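Local structure of beta sliding clamp (Streptococcus pneumoniae, 2AWA) at residues H195-K200 with P262-L267; T370-D375 with D379-I384; I95-S100 with I125-K130; I87-S92 with L106-I111. The protein probably forms a ring-shaped head-to-tail homodimer around DNA that tethers DNA polymerases and other proteins to it and makes them processive. All blocks are in the same frame, centred on the assembly; numbering follows the deposited sequence.

In the fold
From the N terminus, interaction 4 closes first: 106-111 returns to 87-92 across helix 91-100, bringing together two sheets, one of which continues into the central domain. Interaction 3 starts inside that loop, at 95-100, and ends beyond it at 125-130, so the two cross; their centres are about 6 Å apart and Lys130 N reaches Leu88 O. Much later, interaction 1 closes a 61-residue loop between a central-domain strand and the passage to the C-terminal domain. Interaction 2 follows as a tight hairpin. These two come in series but share a sheet, Leu197 N meeting Leu383 O. The pairs lie on opposite sides of the chain's centre, interactions 1 and 3 about 48 Å apart between centres.

Interaction 1 of 4, residues H195-K200 with P262-L267; sequences HRLSQK and PDTDRL
Leu197 and Gln199, alternate residues on strand 196-203, lean on Thr264, Asp265 and Leu267 of the connection from the central to the C-terminal domain, both of the DNA clamp fold. The strand belongs to the sheet that runs on from one domain into the next through strand 379-384, and the connection passes over one of its faces.

The apolar part centres on one methyl. With CG anti to the backbone N (chi1 177°), Leu197 points CD1 away from its strand, where it meets Leu267 CD1 at 3.9 Å and Thr264 CG2 at 4.0 Å. Both partners approach it at a slant. They come from a single short turn: Leu267 N donates to Thr264 O at 2.9 Å, which brings the two side chains to the same methyl. Thr264 also packs on Val190 of the adjoining strand 186-192.

The polar part lies beside it, toward Lys188, whose side chain touches both participants. The extended Gln199 chain ends nearly at a right angle to Asp265, amide and carboxylate planes 83° apart. Their nearest atoms are two oxygens, Gln199 OE1 and Asp265 OD1, 3.7 Å from each other.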
loop_
_atom_site.group_PDB
_atom_site.type_symbol
_atom_site.label_atom_id
_atom_site.label_comp_id
_atom_site.label_asym_id
_atom_site.label_seq_id
_atom_site.Cartn_x
_atom_site.Cartn_y
_atom_site.Cartn_z
ATOM N N HIS B 195 26.790 0.368 15.681
ATOM C CA HIS B 195 27.405 -0.128 14.422
ATOM C C HIS B 195 27.699 0.987 13.443
ATOM O O HIS B 195 28.693 0.944 12.731
ATOM C CB HIS B 195 26.526 -1.177 13.770
ATOM C CG HIS B 195 26.321 -2.380 14.641
ATOM N ND1 HIS B 195 27.300 -3.333 14.838
ATOM C CD2 HIS B 195 25.269 -2.754 15.408
ATOM C CE1 HIS B 195 26.846 -4.254 15.667
ATOM N NE2 HIS B 195 25.619 -3.925 16.028
ATOM N N ARG B 196 26.820 1.981 13.426
ATOM C CA ARG B 196 26.959 3.152 12.585
ATOM C C ARG B 196 26.446 4.346 13.368
ATOM O O ARG B 196 25.735 4.175 14.378
ATOM C CB ARG B 196 26.202 2.984 11.264
ATOM C CG ARG B 196 24.809 2.422 11.387
ATOM C CD ARG B 196 23.744 3.479 11.694
ATOM N NE ARG B 196 22.455 2.812 11.761
ATOM C CZ ARG B 196 21.726 2.425 10.717
ATOM N NH1 ARG B 196 22.100 2.693 9.480
ATOM N NH2 ARG B 196 20.598 1.784 10.932
ATOM N N LEU B 197 26.834 5.545 12.918
ATOM C CA LEU B 197 26.558 6.771 13.674
ATOM C C LEU B 197 26.269 7.971 12.799
ATOM O O LEU B 197 26.839 8.117 11.726
ATOM C CB LEU B 197 27.724 7.070 14.626
ATOM C CG LEU B 197 27.736 8.338 15.498
ATOM C CD1 LEU B 197 28.587 8.119 16.737
ATOM C CD2 LEU B 197 28.266 9.554 14.739
ATOM N N SER B 198 25.392 8.847 13.284
ATOM C CA SER B 198 25.104 10.092 12.597
ATOM C C SER B 198 25.169 11.319 13.508
ATOM O O SER B 198 24.617 11.349 14.595
ATOM C CB SER B 198 23.733 10.016 11.947
ATOM O OG SER B 198 23.641 11.019 10.969
ATOM N N GLN B 199 25.823 12.355 13.018
ATOM C CA GLN B 199 26.024 13.548 13.791
ATOM C C GLN B 199 25.809 14.779 12.925
ATOM O O GLN B 199 26.412 14.903 11.851
ATOM C CB GLN B 199 27.431 13.557 14.354
ATOM C CG GLN B 199 27.678 14.733 15.254
ATOM C CD GLN B 199 29.057 14.719 15.823
ATOM O OE1 GLN B 199 29.258 14.382 16.988
ATOM N NE2 GLN B 199 30.029 15.063 14.996
ATOM N N LYS B 200 24.958 15.680 13.407
ATOM C CA LYS B 200 24.701 16.945 12.749
ATOM C C LYS B 200 24.909 18.058 13.772
ATOM O O LYS B 200 24.413 17.973 14.889
ATOM C CB LYS B 200 23.267 16.959 12.211
ATOM C CG LYS B 200 22.792 18.281 11.602
ATOM C CD LYS B 200 23.625 18.700 10.396
ATOM C CE LYS B 200 23.108 20.013 9.766
ATOM N NZ LYS B 200 21.661 19.927 9.329
ATOM N N PRO B 262 26.449 7.786 25.642
ATOM C CA PRO B 262 27.900 7.594 25.578
ATOM C C PRO B 262 28.606 8.755 24.910
ATOM O O PRO B 262 28.037 9.382 24.038
ATOM C CB PRO B 262 28.054 6.355 24.708
ATOM C CG PRO B 262 26.698 5.772 24.606
ATOM C CD PRO B 262 25.744 6.860 24.737
ATOM N N ASP B 263 29.834 9.029 25.328
ATOM C CA ASP B 263 30.669 10.036 24.702
ATOM C C ASP B 263 31.002 9.566 23.295
ATOM O O ASP B 263 31.765 8.625 23.100
ATOM C CB ASP B 263 31.940 10.229 25.523
ATOM C CG ASP B 263 32.915 11.239 24.910
ATOM O OD1 ASP B 263 33.183 11.188 23.682
ATOM O OD2 ASP B 263 33.455 12.067 25.688
ATOM N N THR B 264 30.427 10.243 22.316
ATOM C CA THR B 264 30.565 9.871 20.926
ATOM C C THR B 264 31.713 10.593 20.198
ATOM O O THR B 264 32.170 10.127 19.157
ATOM C CB THR B 264 29.226 10.077 20.198
ATOM O OG1 THR B 264 28.644 11.340 20.575
ATOM C CG2 THR B 264 28.274 8.975 20.582
ATOM N N ASP B 265 32.199 11.694 20.748
ATOM C CA ASP B 265 33.247 12.485 20.092
ATOM C C ASP B 265 34.525 11.662 19.847
ATOM O O ASP B 265 35.135 11.769 18.783
ATOM C CB ASP B 265 33.559 13.752 20.908
ATOM C CG ASP B 265 32.501 14.866 20.739
ATOM O OD1 ASP B 265 31.549 14.731 19.927
ATOM O OD2 ASP B 265 32.636 15.911 21.422
ATOM N N ARG B 266 34.915 10.830 20.816
ATOM C CA ARG B 266 36.086 9.954 20.676
ATOM C C ARG B 266 35.967 9.006 19.481
ATOM O O ARG B 266 36.982 8.527 18.968
ATOM C CB ARG B 266 36.334 9.127 21.963
ATOM C CG ARG B 266 35.198 8.128 22.353
ATOM C CD ARG B 266 35.647 6.969 23.317
ATOM N NE ARG B 266 34.625 5.898 23.421
ATOM C CZ ARG B 266 34.627 4.738 22.736
ATOM N NH1 ARG B 266 35.611 4.428 21.886
ATOM N NH2 ARG B 266 33.637 3.859 22.902
ATOM N N LEU B 267 34.738 8.720 19.045
ATOM C CA LEU B 267 34.512 7.706 18.014
ATOM C C LEU B 267 34.908 8.139 16.619
ATOM O O LEU B 267 35.091 7.289 15.752
ATOM C CB LEU B 267 33.048 7.291 17.992
ATOM C CG LEU B 267 32.492 6.707 19.291
ATOM C CD1 LEU B 267 31.075 6.160 19.088
ATOM C CD2 LEU B 267 33.412 5.614 19.798
#

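Interaction 2 of 4, residues T370-D375 with D379-I384; sequences TLVPAD and DFMQLI
Leu371 O is gripped twice, first by Gln382 N at 3.1 Å, tilted 22° from the carbonyl plane. The second grip is a water donating to Leu371 O at 2.9 Å. The same water accepts a bond from Gln382 NE2, also 2.9 Å long, and gives a weak one to Phe380 O, so it links both strands of the antiparallel beta hairpin 369-373/379-384. The water also sits over one face of the Phe380 ring, its oxygen 3.5 Å above the ring plane and over its centre. Gln382 NE2 has a second acceptor in Ser349 O of helix 343-351, which together with the water holds the amide in place.

The hydrogen-bonded pair Leu371-Gln382 is completed by Leu371 N to Gln382 O, 3.0 Å, the donor standing well above the carbonyl plane. Next to it, Thr370 and Leu383 form a non-hydrogen-bonded pair, and Thr370 CA brings its hydrogen to Gln382 O.

Side chains pack on both faces. Thr370 CG2 lies alongside Leu383 CD2 and 3.9 Å from the selenium of Met381, a selenomethionine whose chain bends at chi2 and chi3 (74° and 67°). On the face toward helix 343-351, Leu371 CD1 meets Ile384 CD1 at 3.6 Å. Nearer the turn, Pro373 CD touches Phe380 O and slants against the Phe380 ring.

Backbone bonding thus fixes the register near Leu371 and Gln382, while the water satisfies carbonyl and amide groups on a largely buried side of the hairpin.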
loop_
_atom_site.group_PDB
_atom_site.type_symbol
_atom_site.label_atom_id
_atom_site.label_comp_id
_atom_site.label_asym_id
_atom_site.label_seq_id
_atom_site.Cartn_x
_atom_site.Cartn_y
_atom_site.Cartn_z
ATOM N N THR B 370 34.338 7.284 7.534
ATOM C CA THR B 370 33.430 8.446 7.607
ATOM C C THR B 370 32.809 8.796 6.253
ATOM O O THR B 370 33.406 8.536 5.229
ATOM C CB THR B 370 34.143 9.701 8.118
ATOM O OG1 THR B 370 35.216 10.031 7.240
ATOM C CG2 THR B 370 34.689 9.481 9.495
ATOM N N LEU B 371 31.616 9.392 6.264
ATOM C CA LEU B 371 30.996 9.927 5.051
ATOM C C LEU B 371 30.470 11.325 5.319
ATOM O O LEU B 371 29.706 11.513 6.267
ATOM C CB LEU B 371 29.789 9.112 4.608
ATOM C CG LEU B 371 29.822 7.624 4.346
ATOM C CD1 LEU B 371 29.744 6.825 5.649
ATOM C CD2 LEU B 371 28.646 7.316 3.465
ATOM N N VAL B 372 30.822 12.270 4.447
ATOM C CA VAL B 372 30.313 13.649 4.503
ATOM C C VAL B 372 29.791 14.071 3.134
ATOM O O VAL B 372 30.220 13.535 2.112
ATOM C CB VAL B 372 31.407 14.680 4.929
ATOM C CG1 VAL B 372 32.002 14.318 6.284
ATOM C CG2 VAL B 372 32.504 14.758 3.894
ATOM N N PRO B 373 28.864 15.033 3.109
ATOM C CA PRO B 373 28.524 15.624 1.831
ATOM C C PRO B 373 29.692 16.432 1.304
ATOM O O PRO B 373 30.329 17.185 2.054
ATOM C CB PRO B 373 27.316 16.517 2.140
ATOM C CG PRO B 373 27.317 16.712 3.597
ATOM C CD PRO B 373 28.082 15.592 4.219
ATOM N N ALA B 374 29.977 16.250 0.017
ATOM C CA ALA B 374 31.112 16.905 -0.623
ATOM C C ALA B 374 30.759 18.321 -1.058
ATOM O O ALA B 374 29.633 18.589 -1.513
ATOM C CB ALA B 374 31.585 16.091 -1.811
ATOM N N ASP B 375 31.746 19.208 -0.918
ATOM C CA ASP B 375 31.651 20.602 -1.358
ATOM C C ASP B 375 30.502 21.360 -0.664
ATOM O O ASP B 375 29.615 21.892 -1.330
ATOM C CB ASP B 375 31.526 20.664 -2.896
ATOM N N ASP B 379 27.935 20.795 8.616
ATOM C CA ASP B 379 28.687 19.978 9.576
ATOM C C ASP B 379 27.916 18.680 9.874
ATOM O O ASP B 379 27.408 18.443 10.979
ATOM C CB ASP B 379 28.969 20.771 10.853
ATOM C CG ASP B 379 30.053 20.138 11.707
ATOM O OD1 ASP B 379 30.268 18.906 11.599
ATOM O OD2 ASP B 379 30.693 20.871 12.484
ATOM N N PHE B 380 27.831 17.854 8.840
ATOM C CA PHE B 380 27.020 16.648 8.851
ATOM C C PHE B 380 27.953 15.493 8.554
ATOM O O PHE B 380 28.514 15.407 7.470
ATOM C CB PHE B 380 25.874 16.755 7.831
ATOM C CG PHE B 380 25.041 15.504 7.700
ATOM C CD1 PHE B 380 24.828 14.659 8.794
ATOM C CD2 PHE B 380 24.462 15.171 6.472
ATOM C CE1 PHE B 380 24.076 13.508 8.659
ATOM C CE2 PHE B 380 23.696 14.030 6.341
ATOM C CZ PHE B 380 23.504 13.191 7.435
HETATM N N MSE B 381 28.094 14.624 9.550
HETATM C CA MSE B 381 29.156 13.634 9.664
HETATM C C MSE B 381 28.548 12.254 9.999
HETATM O O MSE B 381 27.709 12.140 10.878
HETATM C CB MSE B 381 30.065 14.099 10.807
HETATM C CG MSE B 381 30.882 13.017 11.529
HETATM SE SE MSE B 381 32.356 12.443 10.409
HETATM C CE MSE B 381 33.480 14.171 10.411
ATOM N N GLN B 382 28.960 11.211 9.298
ATOM C CA GLN B 382 28.486 9.867 9.598
ATOM C C GLN B 382 29.644 8.901 9.660
ATOM O O GLN B 382 30.698 9.160 9.089
ATOM C CB GLN B 382 27.485 9.397 8.550
ATOM C CG GLN B 382 26.264 10.260 8.473
ATOM C CD GLN B 382 25.320 9.825 7.388
ATOM O OE1 GLN B 382 24.614 8.835 7.532
ATOM N NE2 GLN B 382 25.291 10.572 6.292
ATOM N N LEU B 383 29.408 7.788 10.357
ATOM C CA LEU B 383 30.386 6.724 10.592
ATOM C C LEU B 383 29.745 5.362 10.369
ATOM O O LEU B 383 28.606 5.148 10.747
ATOM C CB LEU B 383 30.866 6.725 12.043
ATOM C CG LEU B 383 31.944 7.657 12.503
ATOM C CD1 LEU B 383 32.147 7.443 13.985
ATOM C CD2 LEU B 383 33.218 7.385 11.751
ATOM N N ILE B 384 30.526 4.443 9.817
ATOM C CA ILE B 384 30.095 3.087 9.579
ATOM C C ILE B 384 31.226 2.144 9.928
ATOM O O ILE B 384 32.350 2.287 9.442
ATOM C CB ILE B 384 29.714 2.861 8.111
ATOM C CG1 ILE B 384 28.460 3.657 7.777
ATOM C CG2 ILE B 384 29.450 1.396 7.870
ATOM C CD1 ILE B 384 28.104 3.637 6.318
HETATM O O HOH W 1 27.162 12.815 6.176
#

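Interaction 3 of 4, residues I95-S100 with I125-K130; sequences INVVSS and ITLKGK
This is plain apolar helix-on-sheet packing at the edge of the N-terminal domain: Val97 of helix 91-100 sits against Ile125 and Leu127 on strand 123-128, in the DNA clamp fold, where sheets form the outside of the ring and helices line its inside. The strand is outermost in its sheet within the chain, but Ile125, Thr126 and Leu127 pair antiparallel with a strand of the second subunit, so the sheet continues across the dimer interface. Leu292 of that subunit packs on Val97, and Leu293 of that subunit on Ile125. The contact is therefore part of the subunit interface itself.

Val97 spreads its two methyls over two residues on the same strand face. CG1, anti to the backbone N (chi1 161°), meets Ile125 tip to tip, with CG2 of the isoleucine at 3.9 Å and its CD1 at 4.1 Å. Phe93 and Phe94 of the same helix also pack on Leu127.

One turn on, Ser100 OG donates back to Val97 O, in the carbonyl plane and on a lone pair, while Ser100 O accepts a bond from Arg289 of the second subunit. The other valine methyl, Val97 CG2, faces Leu127 end-on, 4.2 Å from CD2.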
loop_
_atom_site.group_PDB
_atom_site.type_symbol
_atom_site.label_atom_id
_atom_site.label_comp_id
_atom_site.label_asym_id
_atom_site.label_seq_id
_atom_site.Cartn_x
_atom_site.Cartn_y
_atom_site.Cartn_z
ATOM N N ILE B 95 -13.248 8.328 13.763
ATOM C CA ILE B 95 -12.614 8.963 12.612
ATOM C C ILE B 95 -13.115 8.416 11.289
ATOM O O ILE B 95 -13.433 9.196 10.400
ATOM C CB ILE B 95 -11.082 8.902 12.683
ATOM C CG1 ILE B 95 -10.616 9.867 13.781
ATOM C CG2 ILE B 95 -10.470 9.289 11.337
ATOM C CD1 ILE B 95 -9.130 9.822 14.117
ATOM N N ASN B 96 -13.201 7.096 11.161
ATOM C CA ASN B 96 -13.821 6.496 9.977
ATOM C C ASN B 96 -15.237 6.978 9.713
ATOM O O ASN B 96 -15.625 7.161 8.562
ATOM C CB ASN B 96 -13.876 4.968 10.089
ATOM C CG ASN B 96 -12.577 4.334 9.775
ATOM O OD1 ASN B 96 -11.913 4.719 8.822
ATOM N ND2 ASN B 96 -12.192 3.351 10.567
ATOM N N VAL B 97 -16.015 7.136 10.775
ATOM C CA VAL B 97 -17.411 7.485 10.629
ATOM C C VAL B 97 -17.526 8.922 10.143
ATOM O O VAL B 97 -18.243 9.188 9.185
ATOM C CB VAL B 97 -18.181 7.281 11.953
ATOM C CG1 VAL B 97 -19.501 8.076 11.963
ATOM C CG2 VAL B 97 -18.428 5.815 12.178
ATOM N N VAL B 98 -16.826 9.839 10.807
ATOM C CA VAL B 98 -16.848 11.231 10.395
ATOM C C VAL B 98 -16.476 11.322 8.920
ATOM O O VAL B 98 -17.187 11.892 8.105
ATOM C CB VAL B 98 -15.853 12.072 11.221
ATOM C CG1 VAL B 98 -15.588 13.413 10.551
ATOM C CG2 VAL B 98 -16.356 12.263 12.656
ATOM N N SER B 99 -15.341 10.731 8.589
ATOM C CA SER B 99 -14.856 10.673 7.227
ATOM C C SER B 99 -15.930 10.190 6.224
ATOM O O SER B 99 -15.949 10.622 5.071
ATOM C CB SER B 99 -13.628 9.769 7.199
ATOM O OG SER B 99 -13.256 9.480 5.879
ATOM N N SER B 100 -16.822 9.306 6.662
ATOM C CA SER B 100 -17.877 8.788 5.800
ATOM C C SER B 100 -19.091 9.722 5.620
ATOM O O SER B 100 -19.928 9.466 4.771
ATOM C CB SER B 100 -18.374 7.459 6.359
ATOM O OG SER B 100 -19.257 7.679 7.451
ATOM N N ILE B 125 -26.036 9.465 12.773
ATOM C CA ILE B 125 -25.222 8.364 13.256
ATOM C C ILE B 125 -24.849 8.594 14.720
ATOM O O ILE B 125 -24.185 9.584 15.070
ATOM C CB ILE B 125 -23.933 8.148 12.415
ATOM C CG1 ILE B 125 -24.284 7.873 10.954
ATOM C CG2 ILE B 125 -23.120 6.968 12.971
ATOM C CD1 ILE B 125 -23.121 7.360 10.126
ATOM N N THR B 126 -25.266 7.632 15.547
ATOM C CA THR B 126 -25.153 7.688 16.990
ATOM C C THR B 126 -24.079 6.718 17.402
ATOM O O THR B 126 -24.141 5.558 17.051
ATOM C CB THR B 126 -26.490 7.297 17.634
ATOM O OG1 THR B 126 -27.483 8.248 17.243
ATOM C CG2 THR B 126 -26.402 7.263 19.142
ATOM N N LEU B 127 -23.082 7.194 18.126
ATOM C CA LEU B 127 -22.011 6.340 18.578
ATOM C C LEU B 127 -21.980 6.320 20.093
ATOM O O LEU B 127 -22.280 7.306 20.721
ATOM C CB LEU B 127 -20.681 6.865 18.049
ATOM C CG LEU B 127 -20.515 6.992 16.532
ATOM C CD1 LEU B 127 -19.340 7.888 16.216
ATOM C CD2 LEU B 127 -20.324 5.641 15.917
ATOM N N LYS B 128 -21.597 5.186 20.665
ATOM C CA LYS B 128 -21.462 5.025 22.108
ATOM C C LYS B 128 -20.070 5.477 22.573
ATOM O O LYS B 128 -19.048 4.979 22.103
ATOM C CB LYS B 128 -21.725 3.558 22.480
ATOM C CG LYS B 128 -21.668 3.227 23.974
ATOM C CD LYS B 128 -22.751 3.938 24.780
ATOM C CE LYS B 128 -22.660 3.586 26.255
ATOM N NZ LYS B 128 -23.814 4.138 27.029
ATOM N N GLY B 129 -20.033 6.435 23.486
ATOM C CA GLY B 129 -18.769 6.913 24.041
ATOM C C GLY B 129 -18.597 6.527 25.494
ATOM O O GLY B 129 -19.313 5.683 26.012
ATOM N N LYS B 130 -17.646 7.168 26.151
ATOM C CA LYS B 130 -17.349 6.895 27.544
ATOM C C LYS B 130 -17.182 8.208 28.283
ATOM O O LYS B 130 -16.728 9.196 27.712
ATOM C CB LYS B 130 -16.054 6.080 27.665
ATOM C CG LYS B 130 -16.167 4.611 27.301
ATOM C CD LYS B 130 -14.828 4.065 26.860
ATOM C CE LYS B 130 -14.918 2.613 26.449
ATOM N NZ LYS B 130 -15.032 1.715 27.633
#

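Interaction 4 of 4, residues I87-S92 with L106-I111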
loop_
_atom_site.group_PDB
_atom_site.type_symbol
_atom_site.label_atom_id
_atom_site.label_comp_id
_atom_site.label_asym_id
_atom_site.label_seq_id
_atom_site.Cartn_x
_atom_site.Cartn_y
_atom_site.Cartn_z
ATOM N N ILE B 87 -16.069 14.110 26.453
ATOM C CA ILE B 87 -16.428 12.736 26.102
ATOM C C ILE B 87 -15.232 11.980 25.504
ATOM O O ILE B 87 -14.289 12.589 25.000
ATOM C CB ILE B 87 -17.653 12.727 25.096
ATOM C CG1 ILE B 87 -18.399 11.387 25.085
ATOM C CG2 ILE B 87 -17.218 13.106 23.687
ATOM C CD1 ILE B 87 -19.185 11.145 26.338
ATOM N N LEU B 88 -15.297 10.651 25.574
ATOM C CA LEU B 88 -14.341 9.776 24.926
ATOM C C LEU B 88 -14.991 8.967 23.816
ATOM O O LEU B 88 -16.083 8.443 24.000
ATOM C CB LEU B 88 -13.786 8.793 25.936
ATOM C CG LEU B 88 -13.096 9.442 27.115
ATOM C CD1 LEU B 88 -12.454 8.371 27.982
ATOM C CD2 LEU B 88 -12.074 10.451 26.630
ATOM N N LEU B 89 -14.306 8.841 22.679
ATOM C CA LEU B 89 -14.754 7.952 21.611
ATOM C C LEU B 89 -13.593 7.084 21.135
ATOM O O LEU B 89 -12.447 7.515 21.158
ATOM C CB LEU B 89 -15.290 8.767 20.453
ATOM C CG LEU B 89 -16.543 9.591 20.745
ATOM C CD1 LEU B 89 -16.654 10.792 19.823
ATOM C CD2 LEU B 89 -17.764 8.701 20.629
ATOM N N GLU B 90 -13.878 5.859 20.722
ATOM C CA GLU B 90 -12.835 5.033 20.127
ATOM C C GLU B 90 -12.392 5.704 18.843
ATOM O O GLU B 90 -13.188 5.930 17.930
ATOM C CB GLU B 90 -13.313 3.623 19.873
ATOM C CG GLU B 90 -13.588 2.857 21.162
ATOM C CD GLU B 90 -12.323 2.438 21.919
ATOM O OE1 GLU B 90 -11.209 2.521 21.343
ATOM O OE2 GLU B 90 -12.453 2.002 23.092
ATOM N N ALA B 91 -11.118 6.048 18.799
ATOM C CA ALA B 91 -10.611 6.960 17.800
ATOM C C ALA B 91 -10.715 6.433 16.376
ATOM O O ALA B 91 -11.273 7.102 15.533
ATOM C CB ALA B 91 -9.164 7.390 18.150
ATOM N N SER B 92 -10.189 5.254 16.085
ATOM C CA SER B 92 -10.261 4.727 14.708
ATOM C C SER B 92 -11.669 4.760 14.167
ATOM O O SER B 92 -11.927 5.351 13.120
ATOM C CB SER B 92 -9.765 3.299 14.632
ATOM O OG SER B 92 -8.370 3.289 14.686
ATOM N N LEU B 106 -21.049 19.355 10.119
ATOM C CA LEU B 106 -21.744 18.330 10.869
ATOM C C LEU B 106 -22.113 18.764 12.265
ATOM O O LEU B 106 -21.456 19.618 12.860
ATOM C CB LEU B 106 -20.897 17.064 10.920
ATOM C CG LEU B 106 -19.671 17.040 11.828
ATOM C CD1 LEU B 106 -19.980 16.352 13.149
ATOM C CD2 LEU B 106 -18.561 16.303 11.123
ATOM N N ASP B 107 -23.176 18.149 12.775
ATOM C CA ASP B 107 -23.648 18.411 14.115
ATOM C C ASP B 107 -23.157 17.341 15.064
ATOM O O ASP B 107 -23.248 16.171 14.766
ATOM C CB ASP B 107 -25.170 18.462 14.147
ATOM C CG ASP B 107 -25.686 19.300 15.296
ATOM O OD1 ASP B 107 -25.748 20.538 15.137
ATOM O OD2 ASP B 107 -26.006 18.724 16.361
ATOM N N PHE B 108 -22.637 17.762 16.207
ATOM C CA PHE B 108 -22.100 16.863 17.214
ATOM C C PHE B 108 -22.884 17.123 18.495
ATOM O O PHE B 108 -22.636 18.124 19.164
ATOM C CB PHE B 108 -20.615 17.186 17.414
ATOM C CG PHE B 108 -19.864 16.189 18.258
ATOM C CD1 PHE B 108 -20.147 16.039 19.616
ATOM C CD2 PHE B 108 -18.831 15.441 17.704
ATOM C CE1 PHE B 108 -19.450 15.153 20.390
ATOM C CE2 PHE B 108 -18.113 14.530 18.490
ATOM C CZ PHE B 108 -18.421 14.389 19.832
ATOM N N LYS B 109 -23.828 16.240 18.830
ATOM C CA LYS B 109 -24.681 16.431 20.027
ATOM C C LYS B 109 -24.622 15.255 20.984
ATOM O O LYS B 109 -25.000 14.142 20.626
ATOM C CB LYS B 109 -26.150 16.665 19.646
ATOM C CG LYS B 109 -27.038 16.975 20.858
ATOM C CD LYS B 109 -28.481 17.313 20.487
ATOM C CE LYS B 109 -29.344 17.438 21.752
ATOM N NZ LYS B 109 -30.819 17.448 21.492
ATOM N N GLU B 110 -24.159 15.512 22.202
ATOM C CA GLU B 110 -24.207 14.513 23.267
ATOM C C GLU B 110 -25.634 14.355 23.780
ATOM O O GLU B 110 -26.390 15.321 23.839
ATOM C CB GLU B 110 -23.279 14.884 24.448
ATOM C CG GLU B 110 -23.284 13.856 25.597
ATOM C CD GLU B 110 -22.296 14.158 26.709
ATOM O OE1 GLU B 110 -21.597 15.198 26.671
ATOM O OE2 GLU B 110 -22.237 13.341 27.650
ATOM N N ILE B 111 -25.970 13.127 24.161
ATOM C CA ILE B 111 -27.247 12.802 24.761
ATOM C C ILE B 111 -27.073 11.809 25.930
ATOM O O ILE B 111 -25.949 11.496 26.336
ATOM C CB ILE B 111 -28.221 12.229 23.696
ATOM C CG1 ILE B 111 -27.743 10.858 23.191
ATOM C CG2 ILE B 111 -28.389 13.215 22.543
ATOM C CD1 ILE B 111 -28.850 10.007 22.597
#
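Ile87 can be followed from CB outward, where its two branches part toward Phe108 and Glu110. The short branch, CG2, sits between the backbone N and the carbonyl carbon and comes up to the rim of the Phe108 ring, near its plane, with CZ 4.2 Å away. The long branch starts at CG1, anti to the backbone N (chi1 -159°), and turns at chi2 so that its tip, CD1, lies 4.0 Å from Glu110 OE2. Ile14, in the N-terminal loop, also packs on Ile87.

Two residues along the strand, Leu89 brings CD1 to Phe108 CZ at 4.0 Å, oblique to the ring. The leucine and the phenylalanine come from opposite directions, and CZ faces the notch between Ile87 CG2 and Leu89 CD1. The ring also stacks with Phe16 and touches Ile116 and Leu118 of strand 115-120.

The two strands belong to different sheets, and the one holding strand 87-90 continues into the central domain. Strand 87-90 and strand 106-111 run at 111° to each other and approach no closer than 10.6 Å between axes, so side chains alone span the gap and build part of the N-terminal domain's core.

Glu110 marks the edge of this apolar layer. Its extended chain brings the carboxylate up to Ile87 CD1 at a slant, and OE1 accepts a bond from Ile14 N. OE2 rests against a methyl, a van der Waals contact, while the bond from Ile14 N probably helps to offset the carboxylate's charge.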